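Local coordinates for protein probable exosome complex exonuclease 2 (Methanothermobacter thermautotrophicus, PDB 2WNR) that probably serves as a non-catalytic subunit of the exosome, an RNA-degrading complex, and contributes to structuring the active site of its partner Rrp41, at residues D27-H32 with D208-E213; R35-E40 with P259-Y264; G42-A47 with Q59-V64; G79-N84 with R119-E124; C127-S132 with G175-N180. One frame throughout, in Å; residues are numbered along the deposited sequence.

Contact 1: residues D27-H32 with D208-E213; sequences DGRSLH and DPSLEE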
# COMPACT_ATOMS: atom_id res chain seq x y z
N ASP A 27 -18.38 36.97 13.14
CA ASP A 27 -19.36 36.48 14.10
C ASP A 27 -19.42 37.35 15.37
O ASP A 27 -20.12 37.01 16.33
CB ASP A 27 -19.11 35.01 14.44
CG ASP A 27 -17.83 34.79 15.23
OD1 ASP A 27 -16.85 35.54 15.02
OD2 ASP A 27 -17.82 33.85 16.05
N GLY A 28 -18.68 38.45 15.37
CA GLY A 28 -18.77 39.48 16.40
C GLY A 28 -18.15 39.18 17.76
O GLY A 28 -18.66 39.64 18.78
N ARG A 29 -17.04 38.44 17.78
CA ARG A 29 -16.33 38.19 19.04
C ARG A 29 -15.06 39.02 19.17
O ARG A 29 -14.61 39.65 18.21
CB ARG A 29 -16.04 36.70 19.25
CG ARG A 29 -15.77 35.93 18.00
CD ARG A 29 -15.61 34.45 18.27
NE ARG A 29 -15.33 33.74 17.03
CZ ARG A 29 -14.27 32.98 16.81
NH1 ARG A 29 -14.14 32.39 15.63
NH2 ARG A 29 -13.34 32.78 17.75
N SER A 30 -14.52 39.05 20.39
CA SER A 30 -13.26 39.70 20.67
C SER A 30 -12.17 39.04 19.84
O SER A 30 -12.36 37.93 19.33
CB SER A 30 -12.93 39.60 22.17
OG SER A 30 -11.58 39.97 22.44
N LEU A 31 -11.03 39.72 19.70
CA LEU A 31 -9.90 39.17 18.99
C LEU A 31 -9.31 37.94 19.66
O LEU A 31 -8.85 37.03 18.99
CB LEU A 31 -8.82 40.23 18.78
CG LEU A 31 -8.95 41.17 17.59
CD1 LEU A 31 -7.57 41.73 17.25
CD2 LEU A 31 -9.56 40.50 16.37
N HIS A 32 -9.35 37.89 20.99
CA HIS A 32 -8.81 36.75 21.73
C HIS A 32 -9.92 35.98 22.47
O HIS A 32 -9.80 35.67 23.66
CB HIS A 32 -7.71 37.19 22.72
CG HIS A 32 -6.77 38.22 22.18
ND1 HIS A 32 -6.44 39.36 22.88
CD2 HIS A 32 -6.10 38.29 21.00
CE1 HIS A 32 -5.59 40.08 22.16
NE2 HIS A 32 -5.37 39.46 21.02
N ASP A 208 -8.50 31.25 18.01
CA ASP A 208 -9.53 30.28 17.63
C ASP A 208 -10.26 30.71 16.35
O ASP A 208 -11.37 31.26 16.40
CB ASP A 208 -10.48 30.05 18.81
CG ASP A 208 -11.64 29.15 18.47
OD1 ASP A 208 -11.41 28.16 17.76
OD2 ASP A 208 -12.78 29.45 18.90
N PRO A 209 -9.62 30.48 15.19
CA PRO A 209 -10.16 30.97 13.92
C PRO A 209 -11.30 30.14 13.36
O PRO A 209 -11.31 28.93 13.49
CB PRO A 209 -8.95 30.91 12.98
CG PRO A 209 -8.09 29.87 13.54
CD PRO A 209 -8.27 29.91 15.02
N SER A 210 -12.25 30.82 12.72
CA SER A 210 -13.37 30.15 12.06
C SER A 210 -12.93 29.69 10.69
O SER A 210 -11.84 30.03 10.24
CB SER A 210 -14.53 31.12 11.93
OG SER A 210 -14.11 32.27 11.23
N LEU A 211 -13.77 28.89 10.03
CA LEU A 211 -13.47 28.43 8.67
C LEU A 211 -13.22 29.62 7.75
O LEU A 211 -12.27 29.63 6.98
CB LEU A 211 -14.62 27.58 8.12
CG LEU A 211 -14.33 26.84 6.81
CD1 LEU A 211 -13.51 25.58 7.07
CD2 LEU A 211 -15.62 26.49 6.09
N GLU A 212 -14.07 30.64 7.88
CA GLU A 212 -13.97 31.86 7.08
C GLU A 212 -12.60 32.52 7.26
O GLU A 212 -12.01 33.02 6.30
CB GLU A 212 -15.10 32.83 7.44
CG GLU A 212 -16.50 32.42 6.94
CD GLU A 212 -17.07 31.16 7.62
OE1 GLU A 212 -16.61 30.81 8.75
OE2 GLU A 212 -17.97 30.53 7.03
N GLU A 213 -12.11 32.49 8.50
CA GLU A 213 -10.82 33.10 8.85
C GLU A 213 -9.63 32.25 8.42
O GLU A 213 -8.63 32.78 7.94
CB GLU A 213 -10.77 33.40 10.35
CG GLU A 213 -11.67 34.56 10.76
CD GLU A 213 -12.01 34.59 12.24
OE1 GLU A 213 -11.76 33.59 12.95
OE2 GLU A 213 -12.56 35.62 12.68
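R29 reaches D208 with the outer end of its guanidinium, and both terminal nitrogens settle on one acceptor: NH2 of R29 donates to the backbone O of D208 at 2.8 Å, and NH1 of R29 to that same D208 O at 3.1 Å. The oxygen lies almost in the guanidinium plane. The carboxylate of D208 stands well off it, with D208 OD2 3.6 Å from R29 NH2, and this salt bridge works through charge alone; the stronger partner of D208 is R35, which shares OD1 with N149. On the other flank NE of R29 is spent on the syn lone pair of D27 OD2 at 2.7 Å, while NH2 also serves the carbonyl of E33. E213 OE1 receives S210 N at 2.8 Å and pairs with R25; toward R29 it makes only a long ion pair, out of the guanidinium plane. In return S210 OG weakly accepts from E213 N. A leucine in place of R29 is likely to leave the carbonyl of D208 and the carboxylate of D27 without these donors. The exchange between S210 and E213 is a capping box at the start of helix 211-214, here joined to a salt-bridge network of D27, R29, D208 and E213.

Contact 2: residues R35-E40 with P259-Y264; sequences RDISIE and PQLIEY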
# COMPACT_ATOMS: atom_id res chain seq x y z
N ARG A 35 -14.91 30.41 20.55
CA ARG A 35 -16.33 30.15 20.30
C ARG A 35 -16.86 29.31 21.45
O ARG A 35 -16.10 28.93 22.34
CB ARG A 35 -16.52 29.42 18.97
CG ARG A 35 -16.19 30.26 17.75
CD ARG A 35 -15.87 29.39 16.55
NE ARG A 35 -14.66 28.62 16.77
CZ ARG A 35 -14.16 27.73 15.91
NH1 ARG A 35 -14.77 27.51 14.75
NH2 ARG A 35 -13.05 27.06 16.21
N ASP A 36 -18.15 29.03 21.44
CA ASP A 36 -18.75 28.20 22.47
C ASP A 36 -18.07 26.83 22.50
O ASP A 36 -17.69 26.30 21.45
CB ASP A 36 -20.26 28.05 22.25
CG ASP A 36 -21.03 29.33 22.57
OD1 ASP A 36 -22.01 29.61 21.85
OD2 ASP A 36 -20.67 30.04 23.53
N ILE A 37 -17.88 26.28 23.68
CA ILE A 37 -17.26 24.96 23.78
C ILE A 37 -18.20 23.98 24.47
O ILE A 37 -18.85 24.31 25.47
CB ILE A 37 -15.88 25.01 24.48
CG1 ILE A 37 -14.89 25.83 23.63
CG2 ILE A 37 -15.33 23.59 24.68
CD1 ILE A 37 -13.64 26.20 24.35
N SER A 38 -18.26 22.77 23.92
CA SER A 38 -19.13 21.72 24.41
C SER A 38 -18.29 20.45 24.57
O SER A 38 -17.63 20.02 23.63
CB SER A 38 -20.28 21.51 23.42
OG SER A 38 -21.15 20.48 23.83
N ILE A 39 -18.29 19.87 25.76
CA ILE A 39 -17.48 18.70 26.07
C ILE A 39 -18.32 17.59 26.71
O ILE A 39 -18.90 17.77 27.80
CB ILE A 39 -16.31 19.05 27.02
CG1 ILE A 39 -15.48 20.20 26.44
CG2 ILE A 39 -15.45 17.83 27.31
CD1 ILE A 39 -14.60 20.91 27.46
N GLU A 40 -18.38 16.44 26.05
CA GLU A 40 -19.01 15.24 26.60
C GLU A 40 -18.00 14.12 26.67
O GLU A 40 -17.13 14.01 25.81
CB GLU A 40 -20.19 14.79 25.75
CG GLU A 40 -21.25 15.85 25.48
CD GLU A 40 -22.29 15.36 24.48
OE1 GLU A 40 -23.23 14.63 24.90
OE2 GLU A 40 -22.16 15.69 23.28
N PRO A 259 -5.26 28.20 31.43
CA PRO A 259 -5.81 27.95 32.76
C PRO A 259 -7.34 28.10 32.84
O PRO A 259 -7.98 27.45 33.67
CB PRO A 259 -5.12 29.01 33.64
CG PRO A 259 -4.50 29.97 32.69
CD PRO A 259 -4.15 29.17 31.48
N GLN A 260 -7.90 28.96 31.99
CA GLN A 260 -9.34 29.13 31.89
C GLN A 260 -9.98 27.89 31.28
O GLN A 260 -10.92 27.32 31.84
CB GLN A 260 -9.69 30.38 31.06
CG GLN A 260 -9.36 31.71 31.75
CD GLN A 260 -9.51 32.92 30.83
OE1 GLN A 260 -8.88 33.95 31.05
NE2 GLN A 260 -10.36 32.79 29.81
N LEU A 261 -9.45 27.46 30.13
CA LEU A 261 -9.86 26.23 29.47
C LEU A 261 -9.75 24.99 30.36
O LEU A 261 -10.58 24.08 30.29
CB LEU A 261 -9.05 26.02 28.18
CG LEU A 261 -9.26 26.92 26.95
CD1 LEU A 261 -8.39 26.46 25.79
CD2 LEU A 261 -10.72 26.97 26.51
N ILE A 262 -8.72 24.96 31.21
CA ILE A 262 -8.47 23.84 32.12
C ILE A 262 -9.55 23.68 33.20
O ILE A 262 -9.93 22.56 33.54
CB ILE A 262 -7.04 23.93 32.73
CG1 ILE A 262 -6.04 23.27 31.76
CG2 ILE A 262 -6.96 23.31 34.15
CD1 ILE A 262 -4.59 23.48 32.15
N GLU A 263 -10.04 24.79 33.74
CA GLU A 263 -11.12 24.70 34.71
C GLU A 263 -12.47 24.46 34.04
O GLU A 263 -13.39 23.98 34.68
CB GLU A 263 -11.14 25.89 35.68
CG GLU A 263 -11.81 27.17 35.20
CD GLU A 263 -12.25 28.05 36.36
OE1 GLU A 263 -11.52 29.01 36.71
OE2 GLU A 263 -13.32 27.77 36.95
N TYR A 264 -12.57 24.78 32.75
CA TYR A 264 -13.79 24.49 31.99
C TYR A 264 -13.88 23.01 31.67
O TYR A 264 -14.98 22.43 31.68
CB TYR A 264 -13.86 25.31 30.69
CG TYR A 264 -15.20 25.19 30.00
CD1 TYR A 264 -16.26 26.03 30.34
CD2 TYR A 264 -15.41 24.24 29.00
CE1 TYR A 264 -17.50 25.92 29.72
CE2 TYR A 264 -16.65 24.12 28.37
CZ TYR A 264 -17.69 24.96 28.73
OH TYR A 264 -18.92 24.84 28.11
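Y264 reaches I37 and I39 with the CD2-CE2 side of its ring and its hydroxyl, and each isoleucine meets it differently. The tyrosine side chain leaves the helix with CG anti to the backbone N (chi1 -171°), which sends the ring out toward the strand and brings its hydroxyl to the backbone: Y264 OH donates to I37 O at 2.7 Å, from a position tilted out of the carbonyl plane. I39 runs past the ring in the opposite direction, its CD1 lying at the ring edge, 3.8 Å from Y264 CD2. I37 divides its branches. With CG2 anti to the backbone N and CG1 beside it (chi1 -64°), the CG2 methyl approaches Y264 CE2 at 4.0 Å, while CD1 at the end of the longer branch meets CD2 of L261 at 3.7 Å, the two side chains crossing at about a right angle. L261 also touches F34 and L194, and both isoleucines rest on L156 of helix 150-164. The short axes of strand 37-40 and helix 259-264 pass 11.1 Å apart and cross at -41°. This is helix-on-sheet packing in the alpha+beta fold of the RNase PH family: the C-terminal helix 244-268 lies against the first strand of the N-terminal mixed sheet.

Contact 3: residues G42-A47 with Q59-V64; sequences GVISKA and QIIVGV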
# COMPACT_ATOMS: atom_id res chain seq x y z
N GLY A 42 -17.55 9.66 27.81
CA GLY A 42 -18.28 8.39 27.85
C GLY A 42 -19.30 8.26 26.74
O GLY A 42 -20.41 7.75 26.95
N VAL A 43 -18.91 8.70 25.55
CA VAL A 43 -19.80 8.80 24.39
C VAL A 43 -19.95 7.46 23.65
O VAL A 43 -21.06 7.12 23.19
CB VAL A 43 -19.29 9.90 23.43
CG1 VAL A 43 -19.98 9.84 22.07
CG2 VAL A 43 -19.50 11.26 24.08
N ILE A 44 -18.85 6.72 23.52
CA ILE A 44 -18.83 5.40 22.88
C ILE A 44 -18.72 4.35 23.98
O ILE A 44 -17.68 4.25 24.64
CB ILE A 44 -17.62 5.25 21.90
CG1 ILE A 44 -17.45 6.49 21.02
CG2 ILE A 44 -17.76 3.98 21.06
CD1 ILE A 44 -18.63 6.80 20.06
N SER A 45 -19.78 3.58 24.18
CA SER A 45 -19.86 2.72 25.36
C SER A 45 -18.82 1.60 25.36
O SER A 45 -18.32 1.20 26.42
CB SER A 45 -21.27 2.15 25.56
OG SER A 45 -21.44 0.93 24.87
N LYS A 46 -18.48 1.10 24.18
CA LYS A 46 -17.49 0.03 24.04
C LYS A 46 -16.06 0.50 24.34
O LYS A 46 -15.25 -0.28 24.85
CB LYS A 46 -17.56 -0.60 22.66
CG LYS A 46 -18.74 -1.55 22.49
CD LYS A 46 -18.75 -2.16 21.12
CE LYS A 46 -19.71 -3.31 21.05
NZ LYS A 46 -19.69 -3.88 19.69
N ALA A 47 -15.78 1.77 24.04
CA ALA A 47 -14.45 2.39 24.22
C ALA A 47 -14.10 2.63 25.69
O ALA A 47 -14.95 3.08 26.47
CB ALA A 47 -14.38 3.69 23.45
N GLN A 59 -16.41 19.63 15.14
CA GLN A 59 -16.75 18.53 16.01
C GLN A 59 -15.77 17.38 15.86
O GLN A 59 -15.49 16.93 14.75
CB GLN A 59 -18.17 18.06 15.72
CG GLN A 59 -18.68 17.00 16.67
CD GLN A 59 -20.15 16.74 16.50
OE1 GLN A 59 -20.89 17.56 15.95
NE2 GLN A 59 -20.60 15.59 16.97
N ILE A 60 -15.25 16.91 16.99
CA ILE A 60 -14.29 15.82 17.01
C ILE A 60 -14.70 14.80 18.06
O ILE A 60 -15.02 15.17 19.19
CB ILE A 60 -12.84 16.33 17.30
CG1 ILE A 60 -12.31 17.16 16.14
CG2 ILE A 60 -11.88 15.17 17.58
CD1 ILE A 60 -10.95 17.74 16.39
N ILE A 61 -14.69 13.53 17.69
CA ILE A 61 -14.85 12.45 18.64
C ILE A 61 -13.53 11.71 18.82
O ILE A 61 -12.88 11.35 17.84
CB ILE A 61 -15.94 11.48 18.20
CG1 ILE A 61 -17.30 12.19 18.24
CG2 ILE A 61 -15.93 10.23 19.07
CD1 ILE A 61 -18.35 11.51 17.44
N VAL A 62 -13.13 11.50 20.06
CA VAL A 62 -11.89 10.80 20.35
C VAL A 62 -12.18 9.54 21.14
O VAL A 62 -12.97 9.55 22.08
CB VAL A 62 -10.88 11.69 21.11
CG1 VAL A 62 -9.64 10.90 21.50
CG2 VAL A 62 -10.48 12.88 20.26
N GLY A 63 -11.55 8.44 20.76
CA GLY A 63 -11.62 7.22 21.54
C GLY A 63 -10.23 6.83 22.01
O GLY A 63 -9.24 7.04 21.31
N VAL A 64 -10.17 6.26 23.22
CA VAL A 64 -8.92 5.75 23.76
C VAL A 64 -9.08 4.24 23.93
O VAL A 64 -9.93 3.78 24.68
CB VAL A 64 -8.54 6.41 25.11
CG1 VAL A 64 -7.18 5.88 25.58
CG2 VAL A 64 -8.49 7.91 25.00
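The loop between the antiparallel strands 37-41 and 49-55 of the mixed RNase PH sheet folds back toward the next strand along, 58-69, and I44 and A47 are the residues through which it leans on I61 and V64. I44 supplies the side-chain contact. Its first torsion sets CG1 beside the backbone N, and the chain then bends back (chi2 -63°), which brings two of its carbons to the same methyl: I44 CG1 is 4.5 Å from I61 CG2, and I44 CD1 lies at 4.5 Å from that I61 CG2 as well. Further along, the loop backbone draws level with the strand, the CA of A47 lying 6.2 Å from the CA of G63. Having no side chain there, G63 leaves the methyl of A47 facing bare backbone, and the nearest approach of A47 is to V64, with A47 C 4.4 Å from V64 O. No hydrogen bond joins the two segments. The loop is held by other means: S50 OG bonds to the backbone N of I44, and K46 forms a salt bridge with an acidic side chain of another protein chain, an aromatic side chain of which packs on I61. Loose apolar contact of this kind carries no directional constraint of its own, so the position of the loop probably rests more on its polar links to S50 and the neighbouring subunit than on I61.

Contact 4: residues G79-N84 with R119-E124; sequences GVILTN and RMIDLE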
# COMPACT_ATOMS: atom_id res chain seq x y z
N GLY A 79 5.33 2.64 28.67
CA GLY A 79 4.12 2.27 27.95
C GLY A 79 4.07 3.11 26.68
O GLY A 79 4.81 4.08 26.54
N VAL A 80 3.19 2.74 25.76
CA VAL A 80 3.16 3.38 24.45
C VAL A 80 1.91 4.24 24.26
O VAL A 80 0.82 3.87 24.68
CB VAL A 80 3.27 2.32 23.35
CG1 VAL A 80 3.20 2.96 21.96
CG2 VAL A 80 4.55 1.50 23.51
N ILE A 81 2.10 5.40 23.63
CA ILE A 81 0.97 6.20 23.11
C ILE A 81 1.06 6.25 21.59
O ILE A 81 2.12 6.50 21.04
CB ILE A 81 0.98 7.63 23.68
CG1 ILE A 81 0.59 7.63 25.15
CG2 ILE A 81 0.01 8.54 22.91
CD1 ILE A 81 0.61 9.00 25.81
N LEU A 82 -0.07 6.00 20.93
CA LEU A 82 -0.16 6.06 19.47
C LEU A 82 -1.32 6.96 19.05
O LEU A 82 -2.48 6.62 19.24
CB LEU A 82 -0.37 4.65 18.92
CG LEU A 82 0.85 3.74 18.90
CD1 LEU A 82 0.44 2.29 18.94
CD2 LEU A 82 1.74 4.01 17.70
N THR A 83 -0.99 8.12 18.47
CA THR A 83 -1.99 9.11 18.09
C THR A 83 -2.24 9.05 16.60
O THR A 83 -1.30 9.07 15.80
CB THR A 83 -1.57 10.54 18.50
OG1 THR A 83 -1.33 10.57 19.91
CG2 THR A 83 -2.66 11.58 18.19
N ASN A 84 -3.50 8.94 16.22
CA ASN A 84 -3.88 8.95 14.82
C ASN A 84 -5.20 9.69 14.62
O ASN A 84 -6.09 9.60 15.47
CB ASN A 84 -3.96 7.53 14.23
CG ASN A 84 -4.33 7.54 12.74
OD1 ASN A 84 -3.49 7.84 11.88
ND2 ASN A 84 -5.60 7.25 12.43
N ARG A 119 4.12 15.45 29.39
CA ARG A 119 4.31 14.28 30.27
C ARG A 119 3.04 14.07 31.10
O ARG A 119 3.10 13.78 32.31
CB ARG A 119 5.59 14.40 31.13
CG ARG A 119 6.84 14.82 30.34
CD ARG A 119 8.12 14.13 30.82
NE ARG A 119 8.36 14.33 32.24
CZ ARG A 119 8.39 13.41 33.20
NH1 ARG A 119 8.24 12.10 32.98
NH2 ARG A 119 8.59 13.84 34.44
N MET A 120 1.91 14.22 30.43
CA MET A 120 0.59 14.11 31.01
C MET A 120 0.34 12.72 31.57
O MET A 120 -0.26 12.58 32.64
CB MET A 120 -0.45 14.41 29.95
CG MET A 120 -1.87 14.07 30.32
SD MET A 120 -3.00 14.84 29.16
CE MET A 120 -4.55 14.36 29.90
N ILE A 121 0.80 11.71 30.85
CA ILE A 121 0.64 10.32 31.27
C ILE A 121 1.98 9.73 31.67
O ILE A 121 2.96 9.84 30.94
CB ILE A 121 -0.05 9.50 30.14
CG1 ILE A 121 -1.49 9.96 30.00
CG2 ILE A 121 -0.02 8.01 30.44
CD1 ILE A 121 -2.03 9.78 28.62
N ASP A 122 2.03 9.13 32.86
CA ASP A 122 3.25 8.46 33.33
C ASP A 122 3.38 7.09 32.68
O ASP A 122 2.94 6.08 33.24
CB ASP A 122 3.23 8.32 34.85
CG ASP A 122 4.63 8.08 35.44
OD1 ASP A 122 5.60 7.93 34.67
OD2 ASP A 122 4.75 8.07 36.69
N LEU A 123 3.97 7.08 31.48
CA LEU A 123 4.20 5.84 30.72
C LEU A 123 4.91 4.74 31.53
O LEU A 123 4.72 3.55 31.27
CB LEU A 123 4.98 6.13 29.42
CG LEU A 123 4.54 7.26 28.48
CD1 LEU A 123 5.48 7.44 27.28
CD2 LEU A 123 3.06 7.20 28.04
N GLU A 124 5.72 5.13 32.51
CA GLU A 124 6.39 4.17 33.40
C GLU A 124 5.41 3.29 34.15
O GLU A 124 5.70 2.13 34.43
CB GLU A 124 7.29 4.89 34.40
CG GLU A 124 8.72 5.09 33.94
CD GLU A 124 9.66 5.40 35.09
OE1 GLU A 124 9.42 6.41 35.78
OE2 GLU A 124 10.63 4.63 35.30
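G79 and L123 meet where strand 80-87 of the mixed RNase PH sheet begins, against the connection that leads from helix 102-117 to strand 127-129. That connection starts at R119, whose positive phi closes the helix in a Schellman motif, and passes through an inverse gamma turn centred on D122. Residues on both sides of the turn, I121 and L123, direct their side chains at the strand.

Apolar packing centres on I81. Its CG1 sits beside the backbone N (chi1 -71°), and the branch runs out straight from there, placing the terminal methyl within reach of two partners: I81 CD1 is 3.9 Å from I121 CD1 and 3.8 Å from L123 CD2. The leucine crosses I81 at about a right angle, whereas I121 comes in obliquely. I81 also touches I115 and D112 of helix 102-117, and I121 packs on L162 of helix 150-164, which makes this cluster a join between sheet and helices. A second kind of packing sets the other leucine methyl against the backbone, with L123 CD1 3.5 Å from G79 O. With an alanine in place of L123, I81 CD1 would probably lose one of its two apolar neighbours across this contact and the G79 carbonyl part of its hydrocarbon cover, the CB remaining.

Hydrogen bonding across the contact is confined to the backbone, in a single link: G79 N donates to L123 O at 2.8 Å with an N-H...O angle of 147°, the nitrogen standing 49° out of the carbonyl plane.

Contact 5: residues C127-S132 with G175-N180; sequences CIIEGS and GEVVIN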
# COMPACT_ATOMS: atom_id res chain seq x y z
N CYS A 127 3.90 0.29 32.16
CA CYS A 127 4.71 -0.91 32.09
C CYS A 127 3.95 -2.09 32.70
O CYS A 127 3.19 -1.91 33.65
CB CYS A 127 6.02 -0.71 32.87
SG CYS A 127 7.40 -1.68 32.24
N ILE A 128 4.13 -3.28 32.14
CA ILE A 128 3.71 -4.51 32.82
C ILE A 128 4.95 -5.37 33.11
O ILE A 128 5.32 -5.51 34.27
CB ILE A 128 2.61 -5.30 32.07
CG1 ILE A 128 1.25 -4.60 32.22
CG2 ILE A 128 2.50 -6.73 32.60
CD1 ILE A 128 0.76 -3.95 30.96
N ILE A 129 5.57 -5.92 32.07
CA ILE A 129 6.90 -6.51 32.18
C ILE A 129 7.90 -5.74 31.32
O ILE A 129 7.81 -5.75 30.09
CB ILE A 129 6.92 -8.00 31.80
CG1 ILE A 129 5.99 -8.79 32.72
CG2 ILE A 129 8.36 -8.53 31.89
CD1 ILE A 129 5.69 -10.22 32.27
N GLU A 130 8.83 -5.07 31.99
CA GLU A 130 9.93 -4.32 31.36
C GLU A 130 10.55 -5.08 30.18
O GLU A 130 11.04 -6.21 30.34
CB GLU A 130 11.00 -4.03 32.42
CG GLU A 130 11.87 -2.79 32.21
CD GLU A 130 12.87 -2.60 33.38
OE1 GLU A 130 13.79 -1.76 33.28
OE2 GLU A 130 12.73 -3.31 34.42
N GLY A 131 10.49 -4.46 29.00
CA GLY A 131 11.11 -5.01 27.79
C GLY A 131 10.37 -6.14 27.11
O GLY A 131 10.99 -6.97 26.43
N SER A 132 9.04 -6.16 27.25
CA SER A 132 8.20 -7.26 26.76
C SER A 132 6.70 -6.92 26.67
O SER A 132 6.12 -7.00 25.59
CB SER A 132 8.40 -8.52 27.62
OG SER A 132 7.78 -9.65 27.04
N GLY A 175 4.40 -15.35 34.78
CA GLY A 175 5.20 -14.85 33.67
C GLY A 175 4.30 -14.37 32.54
O GLY A 175 4.72 -13.56 31.70
N GLU A 176 3.07 -14.87 32.51
CA GLU A 176 2.06 -14.38 31.57
C GLU A 176 1.36 -13.14 32.14
O GLU A 176 1.52 -12.81 33.32
CB GLU A 176 1.04 -15.49 31.25
CG GLU A 176 1.65 -16.77 30.68
CD GLU A 176 0.73 -17.49 29.70
OE1 GLU A 176 0.36 -16.88 28.67
OE2 GLU A 176 0.39 -18.66 29.97
N VAL A 177 0.61 -12.44 31.29
CA VAL A 177 -0.06 -11.20 31.70
C VAL A 177 -1.55 -11.41 31.96
O VAL A 177 -2.36 -11.51 31.03
CB VAL A 177 0.19 -10.04 30.71
CG1 VAL A 177 -0.47 -8.76 31.19
CG2 VAL A 177 1.68 -9.82 30.55
N VAL A 178 -1.88 -11.48 33.25
CA VAL A 178 -3.26 -11.61 33.70
C VAL A 178 -3.96 -10.26 33.57
O VAL A 178 -3.50 -9.26 34.13
CB VAL A 178 -3.32 -12.11 35.17
CG1 VAL A 178 -4.76 -12.19 35.66
CG2 VAL A 178 -2.63 -13.46 35.31
N ILE A 179 -5.06 -10.23 32.82
CA ILE A 179 -5.94 -9.07 32.81
C ILE A 179 -7.03 -9.25 33.88
O ILE A 179 -7.74 -10.26 33.91
CB ILE A 179 -6.57 -8.83 31.41
CG1 ILE A 179 -5.50 -8.39 30.41
CG2 ILE A 179 -7.67 -7.78 31.50
CD1 ILE A 179 -6.00 -8.22 28.95
N ASN A 180 -7.14 -8.27 34.78
CA ASN A 180 -8.17 -8.28 35.81
C ASN A 180 -9.17 -7.15 35.57
O ASN A 180 -8.93 -6.00 35.94
CB ASN A 180 -7.53 -8.17 37.20
CG ASN A 180 -8.52 -8.41 38.33
OD1 ASN A 180 -9.73 -8.38 38.13
ND2 ASN A 180 -7.99 -8.63 39.53
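Where I129 meets G175, the flat group in play is a peptide unit, since the side chains that touch here are all aliphatic: CD1 of I129 comes up to the carbonyl oxygen, 3.5 Å from G175 O. The rest of the contact is methyl against methyl. I128 keeps CG2 anti to the backbone N, beside the carbonyl carbon, and with that methyl it faces the fork of V177, touching both prongs: I128 CG2 is 3.8 Å from V177 CG2 and 3.9 Å from V177 CG1. I129 adds a looser approach, its CD1 lying 4.4 Å from V177 CG2. Two consecutive residues can turn the same way because I128 and I129 both stand opposite K133, forming a classic beta bulge, and the chain turns a corner at I128. V177 in turn leans on K133 and on I68 of strand 58-69, while I128 continues onto A170 and V172 of strand 166-173. The contact therefore joins the bulged strand 127-129 of the mixed sheet to an outer strand, 176-180, of the small three-stranded sheet. With no hydrogen bond or charge between the segments, their cohesion probably rests on dispersion and on shielding a few methyls at the surface.

Overall arrangement
From the N terminus, 27-32 opens contact 1 and 35-40 opens contact 2 soon after. Three shorter loops then follow in series. Contact 3 closes first, at 59-64; contact 4 runs from 79-84 to 119-124; contact 5 begins just beyond, at 127-132, and closes at 175-180. All three lie within the spans of contacts 1 and 2, which cross each other: 208-213 closes contact 1 before 259-264 closes contact 2. The crossing pair touch through the salt bridge of R35 with D208. Contact 1 ties the loop after helix 11-21 to the start of helix 211-214. Contacts 2 to 5 all reach the mixed sheet, joining it to the C-terminal helix, its own loops and the small three-stranded sheet.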